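Cell division control protein 73 (Saccharomyces cerevisiae, PDB 3V46) serves in the PAF1 complex during transcription elongation by RNA polymerase II, its C-terminal Ras-like domain, which binds no GTP, promoting association of that complex with chromatin. Local coordinates at residues A[14-19]-A[86-91]; A[91-96]-A[132-137]. All blocks are in the same frame, centred on the assembly; numbering follows the deposited sequence.

Contact 1. Residues A[14-19]-A[86-91]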
# COMPACT_ATOMS: atom_id res chain seq x y z
N ASP A 14 14.65 -1.06 6.36
CA ASP A 14 13.76 -1.07 5.20
C ASP A 14 12.33 -0.70 5.60
O ASP A 14 11.75 -1.27 6.53
CB ASP A 14 13.77 -2.42 4.49
CG ASP A 14 15.09 -2.71 3.79
OD1 ASP A 14 15.85 -1.75 3.51
OD2 ASP A 14 15.37 -3.89 3.51
N PRO A 15 11.75 0.27 4.89
CA PRO A 15 10.36 0.62 5.20
C PRO A 15 9.38 -0.49 4.79
O PRO A 15 9.65 -1.32 3.92
CB PRO A 15 10.13 1.88 4.36
CG PRO A 15 11.11 1.80 3.26
CD PRO A 15 12.31 1.10 3.81
N ILE A 16 8.22 -0.46 5.43
CA ILE A 16 7.23 -1.51 5.27
C ILE A 16 5.92 -0.94 4.72
O ILE A 16 5.47 0.12 5.14
CB ILE A 16 6.95 -2.19 6.62
CG1 ILE A 16 8.25 -2.79 7.18
CG2 ILE A 16 5.89 -3.25 6.48
CD1 ILE A 16 8.18 -3.25 8.62
N ILE A 17 5.33 -1.67 3.78
CA ILE A 17 4.01 -1.37 3.26
C ILE A 17 3.09 -2.53 3.64
O ILE A 17 3.41 -3.69 3.39
CB ILE A 17 4.01 -1.21 1.73
CG1 ILE A 17 4.92 -0.05 1.32
CG2 ILE A 17 2.60 -0.95 1.22
CD1 ILE A 17 5.08 0.16 -0.21
N LEU A 18 1.97 -2.22 4.27
CA LEU A 18 1.01 -3.26 4.64
C LEU A 18 -0.08 -3.34 3.59
O LEU A 18 -0.72 -2.34 3.29
CB LEU A 18 0.37 -2.95 5.98
CG LEU A 18 1.30 -2.77 7.17
CD1 LEU A 18 0.48 -2.54 8.43
CD2 LEU A 18 2.17 -3.98 7.31
N ILE A 19 -0.30 -4.54 3.07
CA ILE A 19 -1.34 -4.78 2.07
C ILE A 19 -2.04 -6.09 2.39
O ILE A 19 -1.90 -7.09 1.67
CB ILE A 19 -0.77 -4.74 0.64
CG1 ILE A 19 -1.90 -4.81 -0.39
CG2 ILE A 19 0.27 -5.86 0.42
CD1 ILE A 19 -1.47 -4.46 -1.80
N ASP A 86 7.16 1.39 13.61
CA ASP A 86 7.65 2.71 13.23
C ASP A 86 8.12 2.73 11.79
O ASP A 86 8.30 3.81 11.21
CB ASP A 86 8.82 3.14 14.12
CG ASP A 86 8.42 3.33 15.57
OD1 ASP A 86 7.27 3.75 15.81
OD2 ASP A 86 9.27 3.08 16.46
N ARG A 87 8.33 1.55 11.22
CA ARG A 87 8.83 1.39 9.85
C ARG A 87 7.72 1.36 8.82
O ARG A 87 7.98 1.38 7.62
CB ARG A 87 9.65 0.10 9.73
CG ARG A 87 10.96 0.12 10.52
CD ARG A 87 11.57 -1.27 10.65
NE ARG A 87 11.84 -1.88 9.35
CZ ARG A 87 12.24 -3.14 9.19
NH1 ARG A 87 12.42 -3.92 10.25
NH2 ARG A 87 12.45 -3.62 7.98
N VAL A 88 6.47 1.29 9.26
CA VAL A 88 5.34 1.21 8.34
C VAL A 88 5.10 2.60 7.74
O VAL A 88 4.82 3.55 8.46
CB VAL A 88 4.08 0.68 9.04
CG1 VAL A 88 2.86 0.76 8.13
CG2 VAL A 88 4.28 -0.75 9.50
N VAL A 89 5.24 2.70 6.42
CA VAL A 89 5.16 3.98 5.72
C VAL A 89 3.90 4.11 4.86
O VAL A 89 3.53 5.21 4.47
CB VAL A 89 6.41 4.24 4.84
CG1 VAL A 89 7.66 4.32 5.69
CG2 VAL A 89 6.56 3.18 3.76
N ALA A 90 3.25 2.99 4.56
CA ALA A 90 2.00 3.02 3.81
C ALA A 90 1.17 1.81 4.14
O ALA A 90 1.70 0.72 4.39
CB ALA A 90 2.28 3.08 2.31
N ILE A 91 -0.14 2.02 4.13
CA ILE A 91 -1.12 0.98 4.41
C ILE A 91 -2.18 1.03 3.33
O ILE A 91 -2.85 2.05 3.13
CB ILE A 91 -1.76 1.18 5.80
CG1 ILE A 91 -0.67 1.12 6.90
CG2 ILE A 91 -2.84 0.13 6.06
CD1 ILE A 91 -1.15 1.45 8.27
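Arg-87 reaches across to the backbone of Asp-14 and grips one atom with two nitrogens: NE lies 2.9 Å and NH2 2.8 Å from Asp-14 O. The oxygen sits in the guanidinium plane, and the NH2 bond meets it on a lone pair. The bend at chi3 (59°) sets NE for its bond. Ile-16 CD1 lies over one guanidinium face, near its rim. An alanine in place of Arg-87 would probably leave Asp-14 O without both side-chain donors and strip the guanidinium face from Ile-16 CD1, which would keep only its touch on CB.

Backbone bonds join strands 16-18 and 88-91 as parallel neighbours in the central sheet. Ile-16 N donates to Arg-87 O and Leu-18 N to Ala-90 O, while Ile-16 O receives Val-89 N at 2.9 Å, nearly straight (168°). The pairing steps by one residue between Ile-16 and Ile-17, a beta bulge that Val-89 occupies.

Apolar side chains fill both faces. Leu-18 CG meets Val-88 CG1 at 4.0 Å, and Leu-18 lies alongside Ile-91; on the other face Ile-17 CG2 nears Ala-90 CB, and both residues touch Leu-160 of helix 149-166. Val-89 CG1 packs on Pro-15 CB at 3.7 Å. The beta-branched Ile-16, Ile-17, Val-88 and Ile-91 suit extended strands, whereas Arg-87 turns two N-H groups to the carbonyl just before Pro-15, where the chain enters strand 16-18.

Contact 2. Residues A[91-96]-A[132-137]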
# COMPACT_ATOMS: atom_id res chain seq x y z
N ILE A 91 -0.14 2.02 4.13
CA ILE A 91 -1.12 0.98 4.41
C ILE A 91 -2.18 1.03 3.33
O ILE A 91 -2.85 2.05 3.13
CB ILE A 91 -1.76 1.18 5.80
CG1 ILE A 91 -0.67 1.12 6.90
CG2 ILE A 91 -2.84 0.13 6.06
CD1 ILE A 91 -1.15 1.45 8.27
N PHE A 92 -2.33 -0.08 2.60
CA PHE A 92 -3.44 -0.25 1.68
C PHE A 92 -4.60 -0.82 2.46
O PHE A 92 -4.44 -1.79 3.20
CB PHE A 92 -3.07 -1.20 0.54
CG PHE A 92 -2.11 -0.64 -0.46
CD1 PHE A 92 -1.03 0.14 -0.07
CD2 PHE A 92 -2.26 -0.90 -1.80
CE1 PHE A 92 -0.14 0.64 -1.02
CE2 PHE A 92 -1.37 -0.40 -2.73
CZ PHE A 92 -0.31 0.35 -2.34
N THR A 93 -5.78 -0.24 2.28
CA THR A 93 -6.94 -0.64 3.06
C THR A 93 -7.96 -1.43 2.26
O THR A 93 -8.17 -1.19 1.07
CB THR A 93 -7.67 0.58 3.66
OG1 THR A 93 -8.10 1.44 2.60
CG2 THR A 93 -6.76 1.35 4.58
N THR A 94 -8.59 -2.38 2.94
CA THR A 94 -9.57 -3.27 2.34
C THR A 94 -10.94 -2.64 2.41
O THR A 94 -11.82 -2.99 1.65
CB THR A 94 -9.66 -4.60 3.11
OG1 THR A 94 -10.06 -4.33 4.46
CG2 THR A 94 -8.32 -5.31 3.10
N GLY A 95 -11.10 -1.73 3.36
CA GLY A 95 -12.41 -1.16 3.64
C GLY A 95 -13.07 -1.75 4.87
O GLY A 95 -14.14 -1.31 5.24
N HIS A 96 -12.46 -2.75 5.49
CA HIS A 96 -12.99 -3.32 6.74
C HIS A 96 -12.28 -2.68 7.92
O HIS A 96 -11.06 -2.68 7.97
CB HIS A 96 -12.77 -4.82 6.79
CG HIS A 96 -13.50 -5.58 5.73
ND1 HIS A 96 -12.91 -6.60 5.01
CD2 HIS A 96 -14.76 -5.47 5.26
CE1 HIS A 96 -13.78 -7.08 4.15
NE2 HIS A 96 -14.91 -6.41 4.27
N GLN A 132 -14.78 6.74 3.07
CA GLN A 132 -14.72 8.11 2.60
C GLN A 132 -14.26 9.04 3.71
O GLN A 132 -13.52 10.00 3.47
CB GLN A 132 -16.09 8.55 2.08
CG GLN A 132 -16.03 9.75 1.16
CD GLN A 132 -15.46 9.41 -0.19
OE1 GLN A 132 -16.11 8.79 -1.02
NE2 GLN A 132 -14.21 9.82 -0.42
N GLN A 133 -14.67 8.76 4.94
CA GLN A 133 -14.31 9.63 6.06
C GLN A 133 -12.88 9.44 6.54
O GLN A 133 -12.29 10.34 7.12
CB GLN A 133 -15.28 9.43 7.24
CG GLN A 133 -16.73 9.73 6.90
CD GLN A 133 -16.88 11.02 6.14
OE1 GLN A 133 -16.41 12.07 6.58
NE2 GLN A 133 -17.53 10.96 4.97
N TRP A 134 -12.31 8.26 6.29
CA TRP A 134 -10.92 8.03 6.68
C TRP A 134 -9.99 8.95 5.92
O TRP A 134 -10.23 9.27 4.75
CB TRP A 134 -10.48 6.60 6.39
CG TRP A 134 -11.15 5.53 7.20
CD1 TRP A 134 -11.92 5.70 8.32
CD2 TRP A 134 -11.13 4.12 6.95
NE1 TRP A 134 -12.37 4.48 8.77
CE2 TRP A 134 -11.89 3.50 7.95
CE3 TRP A 134 -10.52 3.33 5.97
CZ2 TRP A 134 -12.07 2.12 8.00
CZ3 TRP A 134 -10.70 1.96 6.02
CH2 TRP A 134 -11.47 1.37 7.02
N ASN A 135 -8.92 9.36 6.61
CA ASN A 135 -7.84 10.12 6.02
C ASN A 135 -6.95 9.22 5.19
O ASN A 135 -5.77 9.03 5.51
CB ASN A 135 -7.02 10.76 7.13
CG ASN A 135 -5.93 11.68 6.60
OD1 ASN A 135 -6.11 12.39 5.62
ND2 ASN A 135 -4.78 11.67 7.27
N VAL A 136 -7.53 8.65 4.14
CA VAL A 136 -6.80 7.84 3.18
C VAL A 136 -7.00 8.39 1.77
O VAL A 136 -8.02 9.02 1.46
CB VAL A 136 -7.22 6.33 3.23
CG1 VAL A 136 -7.02 5.76 4.63
CG2 VAL A 136 -8.64 6.13 2.73
N GLU A 137 -6.02 8.16 0.91
CA GLU A 137 -6.11 8.61 -0.46
C GLU A 137 -6.86 7.55 -1.26
O GLU A 137 -6.48 6.39 -1.26
CB GLU A 137 -4.70 8.82 -1.01
CG GLU A 137 -4.66 9.29 -2.43
CD GLU A 137 -3.31 9.85 -2.81
OE1 GLU A 137 -3.00 9.84 -4.01
OE2 GLU A 137 -2.56 10.31 -1.93
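Trp-134 and Thr-93 meet because of how each is turned about its side-chain torsions. In Trp-134, CG stands anti to the carbonyl carbon (chi1 -67°) and chi2 (-13°) sets the rotation of the indole, whose six-membered ring approaches 91-96 through CZ3 and CH2. In Thr-93, CG2 is likewise anti to the carbonyl carbon, whereas OG1 lies between the backbone N and that carbon (chi1 60°), where it bonds to Tyr-118 O of the adjoining strand 116-122. The hydroxyl is thereby satisfied within the sheet, and the carbon side of the threonine can serve the apolar contact.

That contact is made at the indole edge. Thr-93 CB approaches CZ3 of Trp-134 near the ring plane at 4.1 Å. The neighbouring corner, Trp-134 CH2, comes 4.1 Å from Gly-95 C, which lies oblique to the ring, and 4.2 Å from His-96 O, again near its plane. A second, looser touch joins Thr-93 CG2 to Val-136 CG1 at 4.4 Å.

In this Ras-like alpha/beta fold, strands 88-92, 116-122 and 136-141 run parallel in that order, so the first and last are not neighbours, and the touch is made at their ends, past strand 116-122. The packing therefore spans the end of strand 88-92 and the link from helix 129-133 into the outermost strand 136-141, and Phe-112 of helix 108-114 touches both Thr-93 and Val-136.

The loop after Thr-93 is shaped from within. Thr-94 OG1 accepts His-96 N at 3.1 Å, an ST turn. Between them Gly-95 adopts a positive phi at which a CB would be jammed against the preceding carbonyl O, and its own O receives His-130 NE2 from helix 129-133.

How the contacts relate
Both contacts use strand 88-92 and share Ile-91, but contact 1 runs along most of the strand, whereas contact 2 lies where it leads into the following loop. Contact 1 is the sheet interior: adjacent parallel strands, mostly buried, zipped by backbone hydrogen bonds and lined by aliphatic side chains, with Arg-87 and Asp-14 at its N-terminal end. Contact 2 buries far less surface and joins that loop to the link into strand 136-141 by van der Waals touches at an indole edge; it too is mainly buried but reaches the surface at His-96. The two meet directly: Leu-18 O and Phe-92 N form a probable hydrogen bond, and the Phe-92 ring packs on Ile-17 and Ile-19.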